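Local atomic coordinates of aminomethyltransferase (Bartonella henselae, PDB entry 3GIR), a protein that belongs to the glycine cleavage T-protein family and joins a folate-binding-type domain to a C-terminal barrel domain. Residues 35-40 and 225-230; 101-106 and 280-285; 137-142 and 201-206; 146-151 and 261-266; 365-370 and 376-381. All blocks are in the same frame, centred on the assembly; numbering follows the deposited sequence.

Interaction 1. Residues 35-40 and 225-230; sequences TLPLYE and LPIGCA
Pro37 and Leu38 pack against Ile227 and Ala230 in a small apolar contact between the lead-in to helix 39-44 and the first turn of helix 227-238. The Pro37 ring takes the Ile227 side chain on two carbons: CB lies 4.0 Å from Ile227 CG2, and CG lies 4.1 Å from Ile227 CD1. The two side chains cross at about a right angle, and both branches of the isoleucine share in the contact. Its CG1 sits beside the backbone N (chi1 -66°), which leaves CG2 anti to that nitrogen and facing the proline.

The next residue, Leu38, reaches Ala230, one turn beyond Ile227, with a single methyl. Its CD2 comes to 4.2 Å from Ala230 CB and 4.1 Å from the Ala230 carbonyl C. A type I turn from Leu36 to Tyr39, closed by Tyr39 N to Leu36 O at 3.0 Å, presents Pro37 and Leu38 together, with Leu38 as the N-cap residue of helix 39-44. Val173 of strand 173-178 packs against Pro37, Leu38 and Ala230, and Leu38 also touches Arg231 and Ala234 of helix 227-238, the helix that runs on to Leu238 of the sodium site.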
# COMPACT_ATOMS: atom_id res chain seq x y z
N THR A 35 -14.99 -14.12 -0.44
CA THR A 35 -15.13 -14.15 -1.89
C THR A 35 -15.24 -12.70 -2.46
O THR A 35 -16.09 -11.93 -2.04
CB THR A 35 -16.35 -14.95 -2.26
OG1 THR A 35 -16.13 -16.31 -1.81
CG2 THR A 35 -16.60 -14.98 -3.74
N LEU A 36 -14.47 -12.42 -3.48
CA LEU A 36 -14.57 -11.14 -4.21
C LEU A 36 -15.90 -11.03 -4.89
O LEU A 36 -16.38 -11.98 -5.54
CB LEU A 36 -13.50 -11.06 -5.28
CG LEU A 36 -12.08 -10.90 -4.77
CD1 LEU A 36 -11.07 -11.18 -5.91
CD2 LEU A 36 -11.83 -9.52 -4.09
N PRO A 37 -16.51 -9.86 -4.78
CA PRO A 37 -17.72 -9.65 -5.62
C PRO A 37 -17.61 -10.00 -7.08
O PRO A 37 -18.55 -10.56 -7.67
CB PRO A 37 -17.96 -8.14 -5.43
CG PRO A 37 -17.45 -7.82 -4.08
CD PRO A 37 -16.20 -8.69 -3.95
N LEU A 38 -16.47 -9.71 -7.72
CA LEU A 38 -16.22 -10.01 -9.12
C LEU A 38 -15.51 -11.37 -9.38
O LEU A 38 -14.94 -11.57 -10.43
CB LEU A 38 -15.41 -8.89 -9.72
CG LEU A 38 -16.06 -7.51 -9.66
CD1 LEU A 38 -15.12 -6.49 -10.33
CD2 LEU A 38 -17.49 -7.50 -10.32
N TYR A 39 -15.62 -12.29 -8.40
CA TYR A 39 -14.98 -13.61 -8.51
C TYR A 39 -15.25 -14.26 -9.85
O TYR A 39 -14.33 -14.77 -10.50
CB TYR A 39 -15.45 -14.54 -7.40
CG TYR A 39 -14.99 -15.97 -7.60
CD1 TYR A 39 -13.71 -16.34 -7.26
CD2 TYR A 39 -15.81 -16.91 -8.21
CE1 TYR A 39 -13.24 -17.66 -7.42
CE2 TYR A 39 -15.34 -18.25 -8.42
CZ TYR A 39 -14.05 -18.58 -8.01
OH TYR A 39 -13.55 -19.83 -8.19
N GLU A 40 -16.52 -14.21 -10.32
CA GLU A 40 -16.80 -14.86 -11.61
C GLU A 40 -16.03 -14.31 -12.82
O GLU A 40 -15.67 -15.06 -13.75
CB GLU A 40 -18.32 -14.81 -11.90
CG GLU A 40 -19.12 -15.73 -11.04
CD GLU A 40 -20.65 -15.58 -11.31
OE1 GLU A 40 -21.03 -15.10 -12.43
OE2 GLU A 40 -21.46 -15.92 -10.41
N LEU A 225 -16.66 1.87 -6.11
CA LEU A 225 -18.06 2.04 -6.52
C LEU A 225 -18.92 0.96 -5.92
O LEU A 225 -18.47 -0.05 -5.45
CB LEU A 225 -18.18 2.03 -8.07
CG LEU A 225 -18.06 0.72 -8.84
CD1 LEU A 225 -18.45 1.05 -10.36
CD2 LEU A 225 -16.65 0.11 -8.75
N PRO A 226 -20.26 1.19 -5.92
CA PRO A 226 -21.13 0.19 -5.41
C PRO A 226 -20.97 -1.15 -6.11
O PRO A 226 -20.67 -1.22 -7.30
CB PRO A 226 -22.54 0.79 -5.69
CG PRO A 226 -22.29 2.21 -5.75
CD PRO A 226 -20.98 2.38 -6.41
N ILE A 227 -21.18 -2.21 -5.39
CA ILE A 227 -21.04 -3.58 -5.88
C ILE A 227 -21.92 -3.89 -7.10
O ILE A 227 -21.42 -4.48 -8.06
CB ILE A 227 -21.16 -4.63 -4.75
CG1 ILE A 227 -19.99 -4.48 -3.76
CG2 ILE A 227 -21.33 -6.05 -5.29
CD1 ILE A 227 -20.23 -5.28 -2.48
N GLY A 228 -23.14 -3.37 -7.11
CA GLY A 228 -24.02 -3.64 -8.27
C GLY A 228 -23.65 -2.97 -9.56
O GLY A 228 -24.18 -3.34 -10.63
N CYS A 229 -22.75 -1.99 -9.52
CA CYS A 229 -22.28 -1.27 -10.70
C CYS A 229 -20.95 -1.78 -11.25
O CYS A 229 -20.54 -1.46 -12.35
CB CYS A 229 -22.01 0.20 -10.40
SG CYS A 229 -23.53 1.17 -9.91
N ALA A 230 -20.33 -2.66 -10.48
CA ALA A 230 -18.93 -2.95 -10.70
C ALA A 230 -18.65 -3.86 -11.83
O ALA A 230 -17.65 -3.68 -12.49
CB ALA A 230 -18.30 -3.53 -9.41

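Interaction 2. Residues 101-106 and 280-285; sequences ALPVDA and WAVPKN
Asp105 sends its carboxylate out opposite its own backbone N (chi1 -171°), while Asn285 holds CG between its N and carbonyl carbon (chi1 85°), and these two settings bring the acid and the amide together. Asn285 ND2 donates to Asp105 OD2 at 3.1 Å, but the bond is bent to 134° at the hydrogen and is weak; the carboxylate and amide planes are moderately tilted. The stronger partner of OD2 is Lys289, one turn further along helix 284-289, which forms a salt bridge with it.

The apolar half of the contact lies at Pro103. Its CB rests 3.8 Å from Val282 CG2 and 4.1 Å from Val282 CG1, so the ring meets both branches of the valine, crossing it at about a right angle. Beside this packing, two waters lie between the carbonyls of Pro103 and Ala281. The nearer is 2.8 Å from Pro103 O and 2.6 Å from Ala281 O, though its protons cannot serve every acceptor nearby. Pro103 is the centre of an inverse gamma turn (Val104 N to Leu102 O, 2.8 Å), which lies in the loop between helix 94-101 and strand 114-120 and packs on the lead-in to helix 284-289.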
# COMPACT_ATOMS: atom_id res chain seq x y z
N ALA A 101 -7.04 10.50 16.10
CA ALA A 101 -6.87 9.09 15.75
C ALA A 101 -5.61 8.81 15.01
O ALA A 101 -5.01 7.74 15.17
CB ALA A 101 -8.11 8.52 14.94
N LEU A 102 -5.24 9.75 14.14
CA LEU A 102 -4.08 9.58 13.23
C LEU A 102 -3.13 10.75 13.38
O LEU A 102 -3.61 11.87 13.66
CB LEU A 102 -4.54 9.57 11.77
CG LEU A 102 -5.57 8.52 11.40
CD1 LEU A 102 -6.10 8.73 9.96
CD2 LEU A 102 -4.99 7.07 11.54
N PRO A 103 -1.86 10.54 12.99
CA PRO A 103 -0.90 11.67 13.06
C PRO A 103 -0.98 12.60 11.84
O PRO A 103 -0.03 12.71 11.06
CB PRO A 103 0.46 10.96 13.14
CG PRO A 103 0.23 9.68 12.37
CD PRO A 103 -1.22 9.29 12.61
N VAL A 104 -2.10 13.31 11.74
CA VAL A 104 -2.40 14.21 10.64
C VAL A 104 -2.94 15.50 11.22
O VAL A 104 -3.39 15.55 12.37
CB VAL A 104 -3.47 13.59 9.68
CG1 VAL A 104 -3.01 12.22 9.13
CG2 VAL A 104 -4.87 13.46 10.36
N ASP A 105 -2.81 16.58 10.47
CA ASP A 105 -3.59 17.80 10.76
C ASP A 105 -4.73 17.84 9.75
O ASP A 105 -4.61 18.36 8.66
CB ASP A 105 -2.72 19.08 10.70
CG ASP A 105 -3.48 20.31 11.21
OD1 ASP A 105 -4.74 20.22 11.35
OD2 ASP A 105 -2.83 21.38 11.46
N ALA A 106 -5.83 17.21 10.12
CA ALA A 106 -6.94 17.03 9.23
C ALA A 106 -7.55 18.38 8.79
O ALA A 106 -8.11 18.47 7.71
CB ALA A 106 -8.01 16.08 9.87
N TRP A 280 8.53 10.58 7.54
CA TRP A 280 8.23 11.65 6.58
C TRP A 280 6.72 11.94 6.47
O TRP A 280 6.30 13.04 6.11
CB TRP A 280 8.78 11.36 5.21
CG TRP A 280 8.33 10.05 4.59
CD1 TRP A 280 9.07 8.93 4.54
CD2 TRP A 280 7.10 9.78 3.90
NE1 TRP A 280 8.38 7.93 3.88
CE2 TRP A 280 7.16 8.43 3.49
CE3 TRP A 280 5.96 10.52 3.62
CZ2 TRP A 280 6.12 7.82 2.80
CZ3 TRP A 280 4.93 9.89 2.92
CH2 TRP A 280 5.02 8.57 2.55
N ALA A 281 5.91 10.93 6.79
CA ALA A 281 4.44 11.05 6.72
C ALA A 281 3.83 11.96 7.79
O ALA A 281 2.62 12.24 7.71
CB ALA A 281 3.79 9.65 6.76
N VAL A 282 4.60 12.35 8.82
CA VAL A 282 4.13 13.17 9.92
C VAL A 282 4.91 14.48 9.86
O VAL A 282 6.09 14.49 10.23
CB VAL A 282 4.35 12.53 11.30
CG1 VAL A 282 3.72 13.31 12.43
CG2 VAL A 282 3.80 11.11 11.34
N PRO A 283 4.27 15.56 9.35
CA PRO A 283 4.96 16.87 9.23
C PRO A 283 5.32 17.46 10.59
O PRO A 283 4.81 17.02 11.61
CB PRO A 283 3.96 17.75 8.48
CG PRO A 283 2.92 16.81 7.90
CD PRO A 283 2.92 15.57 8.77
N LYS A 284 6.27 18.38 10.58
CA LYS A 284 6.77 19.02 11.80
C LYS A 284 5.66 19.61 12.65
O LYS A 284 5.67 19.43 13.85
CB LYS A 284 7.83 20.12 11.47
N ASN A 285 4.69 20.27 12.06
CA ASN A 285 3.63 20.92 12.86
C ASN A 285 2.80 19.90 13.66
O ASN A 285 2.39 20.12 14.80
CB ASN A 285 2.74 21.89 12.02
CG ASN A 285 1.56 21.21 11.26
OD1 ASN A 285 1.77 20.53 10.24
ND2 ASN A 285 0.30 21.47 11.71
O HOH W 1 0.49 11.10 8.79
O HOH W 2 0.29 14.14 8.18

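Interaction 3. Residues 137-142 and 201-206; sequences ECRFML and GFEPQQ
Arg139 and Glu203 face each other from extended backbone, the first at the start of strand 139-144 and the second just past strand 201-202, with their CA atoms 11.6 Å apart, a gap that only the long side chains span. Each side chain leaves its backbone with CG beside the backbone N. The glutamate then runs on extended, whereas the arginine bends at chi3 (50°), and this bend turns its guanidinium to meet the carboxylate.

The result is a bidentate, end-on salt bridge. NH1 of Arg139 donates to OE1 of Glu203 at 3.0 Å and NH2 of Arg139 donates to OE2 of Glu203 at 2.8 Å, each bond nearly straight. Both carboxylate oxygens are met on their syn side and lie within a few degrees of the guanidinium plane, though the nitrogens sit somewhat out of the carboxylate plane; the two flat groups are 21° apart. Together the bonds should help fix the rotation of both groups and probably offset the two charges at this surface position.

The strand carrying Arg139 is bonded along its backbone to Val89 and Ile87 through Phe140 and Leu142, and to Thr133 through Met141. Glu203 also touches Leu135 of strand 126-136. The ion pair links the start of this central strand of the five-stranded sheet to the chain just past edge strand 201-202 of the mixed sheet.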
# COMPACT_ATOMS: atom_id res chain seq x y z
N GLU A 137 -15.98 19.58 3.82
CA GLU A 137 -15.58 20.16 5.08
C GLU A 137 -15.73 19.12 6.21
O GLU A 137 -14.87 19.07 7.05
CB GLU A 137 -16.39 21.46 5.36
CG GLU A 137 -16.12 22.10 6.68
CD GLU A 137 -14.71 22.69 6.86
OE1 GLU A 137 -14.12 23.30 5.90
OE2 GLU A 137 -14.18 22.58 8.00
N CYS A 138 -16.77 18.29 6.22
CA CYS A 138 -16.94 17.35 7.34
C CYS A 138 -17.00 15.94 6.89
O CYS A 138 -17.60 15.12 7.58
CB CYS A 138 -18.18 17.70 8.17
SG CYS A 138 -18.03 19.37 8.94
N ARG A 139 -16.34 15.63 5.77
CA ARG A 139 -16.42 14.24 5.23
C ARG A 139 -15.06 13.82 4.73
O ARG A 139 -14.44 14.52 3.94
CB ARG A 139 -17.43 14.03 4.10
CG ARG A 139 -18.90 14.38 4.44
CD ARG A 139 -19.80 14.31 3.20
NE ARG A 139 -19.59 13.04 2.54
CZ ARG A 139 -19.16 12.91 1.28
NH1 ARG A 139 -19.05 13.94 0.46
NH2 ARG A 139 -18.92 11.71 0.84
N PHE A 140 -14.65 12.63 5.17
CA PHE A 140 -13.34 12.07 4.76
C PHE A 140 -13.49 10.60 4.43
O PHE A 140 -14.46 9.97 4.81
CB PHE A 140 -12.33 12.17 5.93
CG PHE A 140 -11.95 13.58 6.34
CD1 PHE A 140 -10.71 14.08 6.07
CD2 PHE A 140 -12.85 14.34 7.11
CE1 PHE A 140 -10.36 15.33 6.49
CE2 PHE A 140 -12.53 15.61 7.52
CZ PHE A 140 -11.28 16.11 7.22
N MET A 141 -12.53 10.06 3.73
CA MET A 141 -12.51 8.63 3.37
C MET A 141 -11.13 8.12 3.81
O MET A 141 -10.10 8.78 3.68
CB MET A 141 -12.64 8.40 1.84
CG MET A 141 -12.85 7.00 1.43
SD MET A 141 -14.54 6.46 1.90
CE MET A 141 -15.57 7.32 0.66
N LEU A 142 -11.15 6.93 4.37
CA LEU A 142 -9.94 6.14 4.67
C LEU A 142 -9.99 4.87 3.83
O LEU A 142 -11.05 4.22 3.69
CB LEU A 142 -9.88 5.75 6.16
CG LEU A 142 -9.51 6.85 7.14
CD1 LEU A 142 -9.92 6.55 8.64
CD2 LEU A 142 -8.02 7.16 7.03
N GLY A 201 -8.32 13.18 -5.04
CA GLY A 201 -9.50 12.35 -5.21
C GLY A 201 -10.75 13.18 -5.27
O GLY A 201 -10.74 14.38 -4.93
N PHE A 202 -11.82 12.56 -5.75
CA PHE A 202 -13.11 13.23 -5.85
C PHE A 202 -14.22 12.18 -5.99
O PHE A 202 -13.96 11.00 -6.11
CB PHE A 202 -13.14 14.25 -7.02
CG PHE A 202 -13.33 13.66 -8.43
CD1 PHE A 202 -14.36 14.13 -9.27
CD2 PHE A 202 -12.49 12.67 -8.94
CE1 PHE A 202 -14.49 13.61 -10.59
CE2 PHE A 202 -12.61 12.17 -10.23
CZ PHE A 202 -13.59 12.65 -11.06
N GLU A 203 -15.48 12.65 -5.98
CA GLU A 203 -16.62 11.77 -6.12
C GLU A 203 -17.35 12.15 -7.38
O GLU A 203 -18.10 13.14 -7.36
CB GLU A 203 -17.54 11.87 -4.92
CG GLU A 203 -16.90 11.51 -3.61
CD GLU A 203 -17.78 11.89 -2.41
OE1 GLU A 203 -17.99 13.08 -2.16
OE2 GLU A 203 -18.30 10.93 -1.79
N PRO A 204 -17.14 11.41 -8.47
CA PRO A 204 -17.79 11.81 -9.78
C PRO A 204 -19.28 11.51 -9.87
O PRO A 204 -19.93 12.02 -10.79
CB PRO A 204 -17.04 10.95 -10.77
CG PRO A 204 -16.68 9.74 -10.02
CD PRO A 204 -16.30 10.21 -8.63
N GLN A 205 -19.77 10.65 -8.97
CA GLN A 205 -21.17 10.29 -8.87
C GLN A 205 -21.40 9.87 -7.43
O GLN A 205 -20.49 9.46 -6.74
CB GLN A 205 -21.50 9.16 -9.85
CG GLN A 205 -22.80 8.41 -9.69
CD GLN A 205 -24.02 9.29 -9.90
OE1 GLN A 205 -24.07 10.45 -9.44
NE2 GLN A 205 -24.99 8.76 -10.57
N GLN A 206 -22.61 9.99 -6.96
CA GLN A 206 -22.99 9.44 -5.70
C GLN A 206 -22.43 8.01 -5.46
O GLN A 206 -22.61 7.13 -6.27
CB GLN A 206 -24.52 9.44 -5.61
CG GLN A 206 -25.05 8.99 -4.30
CD GLN A 206 -24.90 10.06 -3.20
OE1 GLN A 206 -24.97 11.27 -3.47
NE2 GLN A 206 -24.61 9.61 -1.98

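Interaction 4. Residues 146-151 and 261-266; sequences AGNAQA and CLHGND
The amide of Asn148 and the imidazole of His263 meet with their planes almost perpendicular, 87° apart, and the amide approaches the ring obliquely. As modelled, Asn148 OD1 lies 3.1 Å from His263 ND1; the amide may well be turned over, which leaves the nature of this close polar pair undecided. The histidine has a firmer partner on its far nitrogen, where NE2 is hydrogen-bonded to Ile126 O, and its side chain also touches Asp128 and Asp129 of strand 126-136. Placing CG of His263 anti to the backbone N (chi1 -166°) swings the ring out from its loop toward the turn that precedes helix 149-159.

The contact lies near the centre of the chain, in the folate-binding domain, where the loop between helices 248-257 and 284-289 passes the start of helix 149-159. That loop is tightly wound around Leu262. Leu262 O accepts from two backbone nitrogens, Asp266 N at 2.9 Å and Asn265 N at 3.0 Å, and Leu262 N donates in return to Asp266 OD2 at 2.8 Å, using the anti lone pair of that oxygen. The positive phi of Gly264 (99°) lets the chain turn between them. OD2 also takes a salt bridge from Arg255, whereas Asp266 OD1 is hydrogen-bonded to the hydroxyls of Thr339 and Ser340 on strand 334-344 of the C-terminal barrel.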
# COMPACT_ATOMS: atom_id res chain seq x y z
N ALA A 146 -6.70 -5.05 3.61
CA ALA A 146 -7.58 -6.17 3.77
C ALA A 146 -7.46 -6.89 5.11
O ALA A 146 -8.46 -7.15 5.77
CB ALA A 146 -7.37 -7.13 2.59
N GLY A 147 -6.26 -7.20 5.50
CA GLY A 147 -6.09 -8.01 6.73
C GLY A 147 -6.45 -7.32 8.02
O GLY A 147 -6.65 -7.94 9.06
N ASN A 148 -6.48 -6.00 7.94
CA ASN A 148 -6.66 -5.14 9.08
C ASN A 148 -7.94 -4.39 9.12
O ASN A 148 -8.16 -3.58 10.02
CB ASN A 148 -5.51 -4.10 9.12
CG ASN A 148 -4.13 -4.72 9.20
OD1 ASN A 148 -3.19 -4.29 8.51
ND2 ASN A 148 -4.01 -5.74 10.00
N ALA A 149 -8.82 -4.61 8.17
CA ALA A 149 -10.02 -3.75 8.00
C ALA A 149 -10.92 -3.83 9.23
O ALA A 149 -11.38 -2.82 9.73
CB ALA A 149 -10.77 -4.20 6.75
N GLN A 150 -11.17 -5.03 9.70
CA GLN A 150 -12.05 -5.20 10.86
C GLN A 150 -11.45 -4.59 12.11
O GLN A 150 -12.16 -3.86 12.80
CB GLN A 150 -12.37 -6.67 11.07
CG GLN A 150 -13.41 -6.97 12.11
CD GLN A 150 -13.78 -8.51 12.14
OE1 GLN A 150 -12.88 -9.38 12.25
NE2 GLN A 150 -15.07 -8.82 12.04
N ALA A 151 -10.19 -4.89 12.40
CA ALA A 151 -9.47 -4.27 13.56
C ALA A 151 -9.34 -2.78 13.46
O ALA A 151 -9.51 -2.09 14.47
CB ALA A 151 -8.05 -4.84 13.70
N CYS A 261 5.82 -0.22 1.03
CA CYS A 261 5.63 -1.23 2.12
C CYS A 261 4.35 -2.02 1.99
O CYS A 261 3.30 -1.51 1.53
CB CYS A 261 5.58 -0.56 3.47
SG CYS A 261 7.20 0.07 3.96
N LEU A 262 4.41 -3.26 2.47
CA LEU A 262 3.23 -4.10 2.61
C LEU A 262 3.02 -4.36 4.10
O LEU A 262 3.86 -5.03 4.76
CB LEU A 262 3.32 -5.37 1.77
CG LEU A 262 2.22 -6.38 2.10
CD1 LEU A 262 0.91 -5.73 1.64
CD2 LEU A 262 2.49 -7.71 1.41
N HIS A 263 1.90 -3.92 4.67
CA HIS A 263 1.67 -4.17 6.06
C HIS A 263 1.45 -5.66 6.28
O HIS A 263 0.83 -6.37 5.49
CB HIS A 263 0.49 -3.36 6.59
CG HIS A 263 0.42 -3.33 8.08
ND1 HIS A 263 -0.11 -4.37 8.80
CD2 HIS A 263 0.87 -2.42 8.99
CE1 HIS A 263 -0.01 -4.10 10.09
NE2 HIS A 263 0.58 -2.93 10.24
N GLY A 264 2.09 -6.15 7.34
CA GLY A 264 2.14 -7.60 7.63
C GLY A 264 3.44 -8.25 7.17
O GLY A 264 3.78 -9.36 7.61
N ASN A 265 4.17 -7.56 6.31
CA ASN A 265 5.50 -7.97 5.85
C ASN A 265 6.52 -6.96 6.34
O ASN A 265 7.26 -7.20 7.31
CB ASN A 265 5.60 -8.03 4.32
CG ASN A 265 5.05 -9.32 3.73
OD1 ASN A 265 4.03 -9.86 4.19
ND2 ASN A 265 5.67 -9.79 2.66
N ASP A 266 6.52 -5.80 5.71
CA ASP A 266 7.53 -4.80 5.98
C ASP A 266 7.28 -3.87 7.13
O ASP A 266 8.18 -3.18 7.56
CB ASP A 266 7.72 -3.96 4.73
CG ASP A 266 7.78 -4.81 3.49
OD1 ASP A 266 8.67 -5.71 3.36
OD2 ASP A 266 6.87 -4.61 2.65

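Interaction 5. Residues 365-370 and 376-381; sequences TEVFTE and IALSVH
Val367 O receives Leu378 N at 2.8 Å in a nearly straight bond (176° at the hydrogen), and the same oxygen is approached by Ala377 CA, a CA-H...O contact. The return bond, Val367 N to Leu378 O at 3.0 Å, makes this a hydrogen-bonded antiparallel pair in the beta hairpin of strands 366-371 and 374-381, part of the C-terminal barrel domain. Thr369 and Ile376 form the next such pair toward the hairpin turn. At the other end Val380 N donates to Thr365 O at 2.9 Å. The strands are strongly twisted, their directions 141° apart.

Val367, Thr369, Ile376 and Leu378 share one face. Val367 CG2 meets Leu378 CB at 4.0 Å, and Leu378 CD1 reaches diagonally across to Thr369 CG2 on the neighbouring strand at the same separation. Thr369 and Ile376 lie side by side, while Thr369 OG1 is hydrogen-bonded to Val326 O. Val367 and Leu378 both rest on Leu327, and Leu378 also packs on Leu313 of strand 309-315.

Strand 366-371 is bonded through Phe368 to Phe328 as well, consistent with closure of a barrel. On the face with Glu366 and Ala377, the Phe368 ring engages Lys375 in a cation-pi contact. Its CG sits beside the backbone N (chi1 -54°), which carries the ring over the neighbouring strand until CE1 of Phe368 stands 3.9 Å from CB of Ala377.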
# COMPACT_ATOMS: atom_id res chain seq x y z
N THR A 365 26.26 -1.92 1.97
CA THR A 365 26.69 -2.83 3.07
C THR A 365 26.31 -4.29 2.67
O THR A 365 25.18 -4.54 2.31
CB THR A 365 26.10 -2.49 4.37
OG1 THR A 365 26.51 -1.15 4.76
CG2 THR A 365 26.51 -3.47 5.46
N GLU A 366 27.28 -5.17 2.76
CA GLU A 366 27.04 -6.64 2.62
C GLU A 366 26.42 -7.24 3.88
O GLU A 366 26.95 -7.12 5.00
CB GLU A 366 28.35 -7.38 2.32
CG GLU A 366 29.03 -6.99 1.09
CD GLU A 366 30.33 -7.78 0.81
OE1 GLU A 366 31.05 -8.25 1.75
OE2 GLU A 366 30.60 -7.94 -0.38
N VAL A 367 25.34 -8.01 3.63
CA VAL A 367 24.73 -8.90 4.62
C VAL A 367 24.56 -10.23 3.95
O VAL A 367 24.73 -10.36 2.75
CB VAL A 367 23.42 -8.36 5.22
CG1 VAL A 367 23.63 -6.99 5.94
CG2 VAL A 367 22.32 -8.19 4.17
N PHE A 368 24.23 -11.24 4.74
CA PHE A 368 24.23 -12.60 4.20
C PHE A 368 23.02 -13.39 4.67
O PHE A 368 22.44 -13.15 5.70
CB PHE A 368 25.52 -13.34 4.67
CG PHE A 368 26.78 -12.60 4.34
CD1 PHE A 368 27.38 -12.81 3.13
CD2 PHE A 368 27.27 -11.60 5.19
CE1 PHE A 368 28.50 -12.06 2.76
CE2 PHE A 368 28.37 -10.81 4.79
CZ PHE A 368 28.96 -11.08 3.61
N THR A 369 22.68 -14.34 3.82
CA THR A 369 21.68 -15.41 4.21
C THR A 369 22.22 -16.77 3.81
O THR A 369 23.29 -16.90 3.24
CB THR A 369 20.31 -15.09 3.57
OG1 THR A 369 19.30 -15.85 4.24
CG2 THR A 369 20.28 -15.41 2.15
N GLU A 370 21.51 -17.83 4.17
CA GLU A 370 21.99 -19.14 3.88
C GLU A 370 21.04 -19.82 2.89
O GLU A 370 19.83 -19.80 3.08
CB GLU A 370 22.00 -19.94 5.15
CG GLU A 370 23.09 -19.64 6.11
CD GLU A 370 24.52 -20.07 5.67
OE1 GLU A 370 24.76 -21.28 5.31
OE2 GLU A 370 25.42 -19.17 5.75
N ILE A 376 25.10 -16.69 1.10
CA ILE A 376 24.71 -15.92 -0.07
C ILE A 376 24.74 -14.43 0.32
O ILE A 376 24.18 -14.07 1.36
CB ILE A 376 23.24 -16.17 -0.54
CG1 ILE A 376 23.10 -17.55 -1.17
CG2 ILE A 376 22.77 -15.09 -1.60
CD1 ILE A 376 24.38 -18.06 -1.63
N ALA A 377 25.32 -13.57 -0.51
CA ALA A 377 25.45 -12.15 -0.14
C ALA A 377 24.28 -11.34 -0.68
O ALA A 377 23.74 -11.64 -1.76
CB ALA A 377 26.80 -11.58 -0.68
N LEU A 378 23.83 -10.36 0.06
CA LEU A 378 22.91 -9.31 -0.42
C LEU A 378 23.61 -7.96 -0.12
O LEU A 378 24.37 -7.88 0.83
CB LEU A 378 21.62 -9.25 0.37
CG LEU A 378 20.80 -10.56 0.39
CD1 LEU A 378 21.29 -11.58 1.48
CD2 LEU A 378 19.33 -10.25 0.50
N SER A 379 23.32 -6.91 -0.88
CA SER A 379 23.82 -5.62 -0.47
C SER A 379 22.64 -4.69 -0.18
O SER A 379 21.58 -4.70 -0.86
CB SER A 379 24.73 -5.05 -1.58
OG SER A 379 24.03 -4.92 -2.81
N VAL A 380 22.83 -3.86 0.81
CA VAL A 380 21.83 -2.87 1.14
C VAL A 380 21.75 -1.90 -0.04
O VAL A 380 22.75 -1.52 -0.61
CB VAL A 380 22.19 -2.11 2.43
CG1 VAL A 380 21.28 -0.85 2.62
CG2 VAL A 380 22.21 -3.06 3.66
N HIS A 381 20.54 -1.58 -0.49
CA HIS A 381 20.29 -0.94 -1.78
C HIS A 381 19.28 0.18 -1.57
O HIS A 381 18.34 0.07 -0.80
CB HIS A 381 19.79 -1.93 -2.83
CG HIS A 381 19.82 -1.43 -4.25
ND1 HIS A 381 18.88 -0.55 -4.77
CD2 HIS A 381 20.64 -1.75 -5.27
CE1 HIS A 381 19.16 -0.32 -6.04
NE2 HIS A 381 20.22 -1.03 -6.37

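Overall arrangement
From the N terminus, residues 35-40 open interaction 1, which closes at 225-230 and brings the start of helix 39-44 onto helix 227-238. Interaction 2 opens inside that loop and closes at 280-285, crossing interaction 1 and tying the loop after helix 94-101 to the lead-in of helix 284-289. Interaction 3 is nested in both, joins the middle strand of the five-stranded sheet to the edge of the mixed sheet, and touches interaction 2 where Leu102 packs on Leu142. Interaction 4 crosses interactions 1 and 3 within interaction 2, tying the start of helix 149-159 to the loop after helix 248-257. Interaction 5 follows in series as a local hairpin of the C-terminal barrel.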